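Local coordinates for [Ribosomal protein bS18]-alanine N-acetyltransferase (Escherichia coli O157:H7, PDB 5ISV), which probably acetylates the N-terminal alanine of ribosomal protein bS18, using acetyl-CoA as the acetyl donor, at residues I112-R126 and R136-M148. Residues are numbered along the deposited sequence; the frame is centred on the assembly and turned at random.
Sequences IALYESLGFNEATIR and REDAIIMALPISM
Asn121 and Ala143 open the antiparallel pairing of strands 121-126 and 136-145, each backbone N bonding the other's O at 2.9 Å. Further along, Arg126 and Ala139 form another hydrogen-bonded pair. Between them the register slips by one residue: Ala123 N, at 2.8 Å, and more weakly Thr124 N, at 3.4 Å, both reach Ile141 O, a classic beta bulge. Ala123, whose psi of -44° is helix-like, is the extra residue, so both its N and that of Thr124 turn to the same carbonyl.

Apolar packing ties the helix and the turn after it to strand 136-145. Met142, long and flexible, rises from the sheet beneath helix 112-117. Its bend at chi3 (76°) turns CE back toward Phe120 CB, while SD lies 4.0 Å from CB of Tyr115, the predicted proton donor, and meets the tyrosine ring obliquely, a Met-aromatic contact. Beside it, Ile112 CD1 touches Ile140 CG1, the two branched chains crossing at about a right angle. Phe120 offers a ring face to Leu144, whose CB sits over the centre in a CH-pi contact, 3.6 Å from the centroid. Leu144 CD1 instead abuts Gly119 O; Gly119, with a positive phi of 108° that glycine adopts readily, ends the helix in a Schellman motif.

On the opposite face of the sheet, Thr124 CG2 lies alongside Ile141, and the aliphatic part of Arg126 runs obliquely over Ile141 CD1. That arginine's NH1 forms a salt bridge with Glu103, the predicted proton acceptor.

Strand 121-129 is one of the two outermost strands of this GNAT sheet, and strand 136-145 lies between it and strand 99-105. Phe120 and Tyr115 pack on Leu102 of that inner strand, and helix 80-94 adjoins Tyr115 and Leu144 through Leu85 and Ile89.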
loop_
_atom_site.group_PDB
_atom_site.type_symbol
_atom_site.label_atom_id
_atom_site.label_comp_id
_atom_site.label_asym_id
_atom_site.label_seq_id
_atom_site.Cartn_x
_atom_site.Cartn_y
_atom_site.Cartn_z
ATOM N N ILE A 112 -2.043 -11.621 3.068
ATOM C CA ILE A 112 -2.603 -11.466 4.442
ATOM C C ILE A 112 -1.566 -11.895 5.504
ATOM O O ILE A 112 -1.310 -11.187 6.471
ATOM C CB ILE A 112 -3.990 -12.193 4.593
ATOM C CG1 ILE A 112 -5.024 -11.515 3.694
ATOM C CG2 ILE A 112 -4.420 -12.290 6.065
ATOM C CD1 ILE A 112 -6.297 -12.314 3.482
ATOM N N ALA A 113 -0.957 -13.055 5.302
ATOM C CA ALA A 113 0.075 -13.572 6.198
ATOM C C ALA A 113 1.246 -12.563 6.337
ATOM O O ALA A 113 1.682 -12.256 7.439
ATOM C CB ALA A 113 0.551 -14.896 5.654
ATOM N N LEU A 114 1.715 -12.022 5.212
ATOM C CA LEU A 114 2.768 -11.008 5.220
ATOM C C LEU A 114 2.348 -9.775 6.039
ATOM O O LEU A 114 3.107 -9.285 6.879
ATOM C CB LEU A 114 3.129 -10.606 3.783
ATOM C CG LEU A 114 4.319 -9.690 3.514
ATOM C CD1 LEU A 114 4.872 -9.912 2.101
ATOM C CD2 LEU A 114 4.065 -8.220 3.703
ATOM N N TYR A 115 1.127 -9.261 5.792
ATOM C CA TYR A 115 0.650 -8.086 6.509
ATOM C C TYR A 115 0.567 -8.375 8.005
ATOM O O TYR A 115 0.948 -7.520 8.823
ATOM C CB TYR A 115 -0.681 -7.559 5.913
ATOM C CG TYR A 115 -0.513 -6.942 4.508
ATOM C CD1 TYR A 115 0.544 -6.137 4.189
ATOM C CD2 TYR A 115 -1.464 -7.171 3.495
ATOM C CE1 TYR A 115 0.652 -5.588 2.936
ATOM C CE2 TYR A 115 -1.359 -6.617 2.238
ATOM C CZ TYR A 115 -0.272 -5.831 1.951
ATOM O OH TYR A 115 -0.018 -5.259 0.717
ATOM N N GLU A 116 0.116 -9.573 8.371
ATOM C CA GLU A 116 0.027 -9.899 9.799
ATOM C C GLU A 116 1.421 -9.845 10.410
ATOM O O GLU A 116 1.602 -9.367 11.528
ATOM C CB GLU A 116 -0.517 -11.267 10.022
ATOM C CG GLU A 116 -1.917 -11.563 9.597
ATOM C CD GLU A 116 -2.196 -13.069 9.666
ATOM O OE1 GLU A 116 -1.233 -13.943 9.692
ATOM O OE2 GLU A 116 -3.389 -13.378 9.707
ATOM N N SER A 117 2.420 -10.348 9.685
ATOM C CA SER A 117 3.808 -10.358 10.210
ATOM C C SER A 117 4.380 -8.943 10.388
ATOM O O SER A 117 5.327 -8.738 11.169
ATOM C CB SER A 117 4.706 -11.216 9.322
ATOM O OG SER A 117 5.135 -10.499 8.179
ATOM N N LEU A 118 3.830 -7.963 9.655
ATOM C CA LEU A 118 4.189 -6.571 9.835
ATOM C C LEU A 118 3.432 -5.840 10.936
ATOM O O LEU A 118 3.703 -4.667 11.182
ATOM C CB LEU A 118 4.039 -5.803 8.519
ATOM C CG LEU A 118 4.930 -6.225 7.361
ATOM C CD1 LEU A 118 4.544 -5.519 6.076
ATOM C CD2 LEU A 118 6.391 -5.954 7.683
ATOM N N GLY A 119 2.482 -6.520 11.557
ATOM C CA GLY A 119 1.710 -5.963 12.681
ATOM C C GLY A 119 0.284 -5.625 12.349
ATOM O O GLY A 119 -0.443 -5.122 13.237
ATOM N N PHE A 120 -0.163 -5.852 11.109
ATOM C CA PHE A 120 -1.578 -5.526 10.756
ATOM C C PHE A 120 -2.557 -6.496 11.448
ATOM O O PHE A 120 -2.261 -7.675 11.566
ATOM C CB PHE A 120 -1.809 -5.601 9.247
ATOM C CG PHE A 120 -1.268 -4.426 8.456
ATOM C CD1 PHE A 120 0.074 -4.377 8.046
ATOM C CD2 PHE A 120 -2.116 -3.388 8.048
ATOM C CE1 PHE A 120 0.519 -3.310 7.304
ATOM C CE2 PHE A 120 -1.644 -2.335 7.307
ATOM C CZ PHE A 120 -0.336 -2.293 6.913
ATOM N N ASN A 121 -3.720 -5.973 11.854
ATOM C CA ASN A 121 -4.797 -6.757 12.468
ATOM C C ASN A 121 -5.992 -6.639 11.534
ATOM O O ASN A 121 -6.221 -5.572 11.001
ATOM C CB ASN A 121 -5.207 -6.150 13.807
ATOM C CG ASN A 121 -4.028 -5.863 14.717
ATOM O OD1 ASN A 121 -3.374 -6.782 15.193
ATOM N ND2 ASN A 121 -3.726 -4.579 14.936
ATOM N N GLU A 122 -6.766 -7.699 11.370
ATOM C CA GLU A 122 -8.088 -7.602 10.706
ATOM C C GLU A 122 -9.006 -6.688 11.533
ATOM O O GLU A 122 -9.204 -6.942 12.713
ATOM C CB GLU A 122 -8.723 -8.991 10.605
ATOM C CG GLU A 122 -10.110 -9.012 9.976
ATOM C CD GLU A 122 -10.677 -10.413 9.885
ATOM O OE1 GLU A 122 -10.076 -11.247 9.181
ATOM O OE2 GLU A 122 -11.715 -10.680 10.523
ATOM N N ALA A 123 -9.546 -5.645 10.907
ATOM C CA ALA A 123 -10.436 -4.711 11.560
ATOM C C ALA A 123 -11.862 -5.136 11.276
ATOM O O ALA A 123 -12.687 -5.106 12.157
ATOM C CB ALA A 123 -10.183 -3.289 11.058
ATOM N N THR A 124 -12.150 -5.484 10.037
ATOM C CA THR A 124 -13.458 -5.889 9.607
ATOM C C THR A 124 -13.419 -6.595 8.259
ATOM O O THR A 124 -12.403 -6.623 7.582
ATOM C CB THR A 124 -14.447 -4.713 9.594
ATOM O OG1 THR A 124 -15.760 -5.250 9.415
ATOM C CG2 THR A 124 -14.173 -3.717 8.516
ATOM N N ILE A 125 -14.535 -7.187 7.900
ATOM C CA ILE A 125 -14.725 -7.921 6.669
ATOM C C ILE A 125 -15.830 -7.238 5.903
ATOM O O ILE A 125 -16.784 -6.764 6.516
ATOM C CB ILE A 125 -15.057 -9.407 6.927
ATOM C CG1 ILE A 125 -13.887 -10.099 7.614
ATOM C CG2 ILE A 125 -15.397 -10.140 5.632
ATOM C CD1 ILE A 125 -14.231 -11.455 8.172
ATOM N N ARG A 126 -15.725 -7.200 4.570
ATOM C CA ARG A 126 -16.831 -6.668 3.729
ATOM C C ARG A 126 -17.281 -7.793 2.839
ATOM O O ARG A 126 -16.552 -8.199 1.933
ATOM C CB ARG A 126 -16.345 -5.489 2.916
ATOM C CG ARG A 126 -15.580 -4.493 3.759
ATOM C CD ARG A 126 -15.151 -3.310 2.937
ATOM N NE ARG A 126 -16.311 -2.473 2.680
ATOM C CZ ARG A 126 -16.288 -1.300 2.083
ATOM N NH1 ARG A 126 -15.158 -0.762 1.608
ATOM N NH2 ARG A 126 -17.453 -0.668 1.935
ATOM N N ARG A 136 -18.144 -13.398 -6.640
ATOM C CA ARG A 136 -17.707 -12.328 -5.713
ATOM C C ARG A 136 -16.854 -12.875 -4.548
ATOM O O ARG A 136 -16.919 -14.056 -4.246
ATOM C CB ARG A 136 -18.915 -11.539 -5.206
ATOM C CG ARG A 136 -19.702 -10.893 -6.354
ATOM C CD ARG A 136 -20.428 -9.664 -5.918
ATOM N NE ARG A 136 -19.576 -8.496 -5.701
ATOM C CZ ARG A 136 -19.106 -7.664 -6.632
ATOM N NH1 ARG A 136 -18.416 -6.605 -6.237
ATOM N NH2 ARG A 136 -19.283 -7.878 -7.934
ATOM N N GLU A 137 -16.006 -12.035 -3.952
ATOM C CA GLU A 137 -15.228 -12.430 -2.773
ATOM C C GLU A 137 -15.150 -11.288 -1.772
ATOM O O GLU A 137 -15.310 -10.105 -2.125
ATOM C CB GLU A 137 -13.815 -12.946 -3.155
ATOM C CG GLU A 137 -12.776 -11.907 -3.558
ATOM C CD GLU A 137 -11.380 -12.502 -3.727
ATOM O OE1 GLU A 137 -10.694 -12.066 -4.659
ATOM O OE2 GLU A 137 -10.979 -13.357 -2.911
ATOM N N ASP A 138 -14.907 -11.659 -0.527
ATOM C CA ASP A 138 -14.834 -10.708 0.552
ATOM C C ASP A 138 -13.573 -9.856 0.453
ATOM O O ASP A 138 -12.520 -10.277 -0.100
ATOM C CB ASP A 138 -14.847 -11.414 1.902
ATOM C CG ASP A 138 -16.149 -12.196 2.194
ATOM O OD1 ASP A 138 -17.154 -12.131 1.443
ATOM O OD2 ASP A 138 -16.121 -12.934 3.195
ATOM N N ALA A 139 -13.673 -8.661 0.993
ATOM C CA ALA A 139 -12.548 -7.791 1.305
ATOM C C ALA A 139 -12.251 -7.893 2.784
ATOM O O ALA A 139 -13.161 -8.003 3.606
ATOM C CB ALA A 139 -12.889 -6.361 0.958
ATOM N N ILE A 140 -10.969 -7.936 3.133
ATOM C CA ILE A 140 -10.547 -7.875 4.524
ATOM C C ILE A 140 -9.964 -6.506 4.692
ATOM O O ILE A 140 -9.032 -6.140 3.942
ATOM C CB ILE A 140 -9.458 -8.929 4.883
ATOM C CG1 ILE A 140 -9.859 -10.336 4.435
ATOM C CG2 ILE A 140 -9.152 -8.881 6.370
ATOM C CD1 ILE A 140 -11.140 -10.853 5.022
ATOM N N ILE A 141 -10.436 -5.742 5.644
ATOM C CA ILE A 141 -9.893 -4.442 5.993
ATOM C C ILE A 141 -8.926 -4.711 7.129
ATOM O O ILE A 141 -9.278 -5.313 8.138
ATOM C CB ILE A 141 -10.984 -3.441 6.442
ATOM C CG1 ILE A 141 -11.866 -3.080 5.259
ATOM C CG2 ILE A 141 -10.354 -2.143 6.918
ATOM C CD1 ILE A 141 -12.311 -4.197 4.365
ATOM N N MET A 142 -7.680 -4.289 6.939
ATOM C CA MET A 142 -6.651 -4.429 7.965
ATOM C C MET A 142 -6.130 -3.074 8.427
ATOM O O MET A 142 -6.039 -2.114 7.631
ATOM C CB MET A 142 -5.511 -5.330 7.452
ATOM C CG MET A 142 -5.988 -6.621 6.800
ATOM S SD MET A 142 -4.655 -7.764 6.413
ATOM C CE MET A 142 -4.326 -8.406 8.033
ATOM N N ALA A 143 -5.737 -3.025 9.699
ATOM C CA ALA A 143 -5.200 -1.802 10.317
ATOM C C ALA A 143 -3.873 -2.073 11.051
ATOM O O ALA A 143 -3.730 -3.065 11.743
ATOM C CB ALA A 143 -6.236 -1.216 11.297
ATOM N N LEU A 144 -2.937 -1.153 10.890
ATOM C CA LEU A 144 -1.677 -1.170 11.583
ATOM C C LEU A 144 -1.537 0.098 12.434
ATOM O O LEU A 144 -1.453 1.191 11.911
ATOM C CB LEU A 144 -0.555 -1.245 10.578
ATOM C CG LEU A 144 0.839 -1.114 11.216
ATOM C CD1 LEU A 144 1.185 -2.298 12.096
ATOM C CD2 LEU A 144 1.908 -0.975 10.137
ATOM N N PRO A 145 -1.514 -0.063 13.758
ATOM C CA PRO A 145 -1.141 1.076 14.617
ATOM C C PRO A 145 0.340 1.420 14.384
ATOM O O PRO A 145 1.145 0.510 14.325
ATOM C CB PRO A 145 -1.418 0.562 16.037
ATOM C CG PRO A 145 -2.366 -0.557 15.827
ATOM C CD PRO A 145 -1.963 -1.214 14.538
ATOM N N ILE A 146 0.639 2.701 14.266
ATOM C CA ILE A 146 1.983 3.168 14.048
ATOM C C ILE A 146 2.443 4.018 15.232
ATOM O O ILE A 146 3.177 3.544 16.082
ATOM C CB ILE A 146 2.093 3.878 12.670
ATOM C CG1 ILE A 146 1.815 2.817 11.584
ATOM C CG2 ILE A 146 3.490 4.481 12.452
ATOM C CD1 ILE A 146 1.886 3.317 10.168
ATOM N N SER A 147 2.007 5.270 15.311
ATOM C CA SER A 147 2.560 6.205 16.277
ATOM C C SER A 147 1.812 6.158 17.632
ATOM O O SER A 147 0.581 5.910 17.725
ATOM C CB SER A 147 2.558 7.636 15.721
ATOM O OG SER A 147 3.315 7.698 14.498
ATOM N N MET A 148 2.584 6.442 18.665
ATOM C CA MET A 148 2.056 6.569 20.005
ATOM C C MET A 148 1.639 8.014 20.308
ATOM O O MET A 148 2.241 8.968 19.814
ATOM C CB MET A 148 3.078 6.105 21.035
ATOM C CG MET A 148 3.536 4.652 20.887
ATOM S SD MET A 148 4.954 4.412 19.922
ATOM C CE MET A 148 6.139 4.685 21.227
HETATM O O HOH W 1 -5.306 -2.791 14.405
#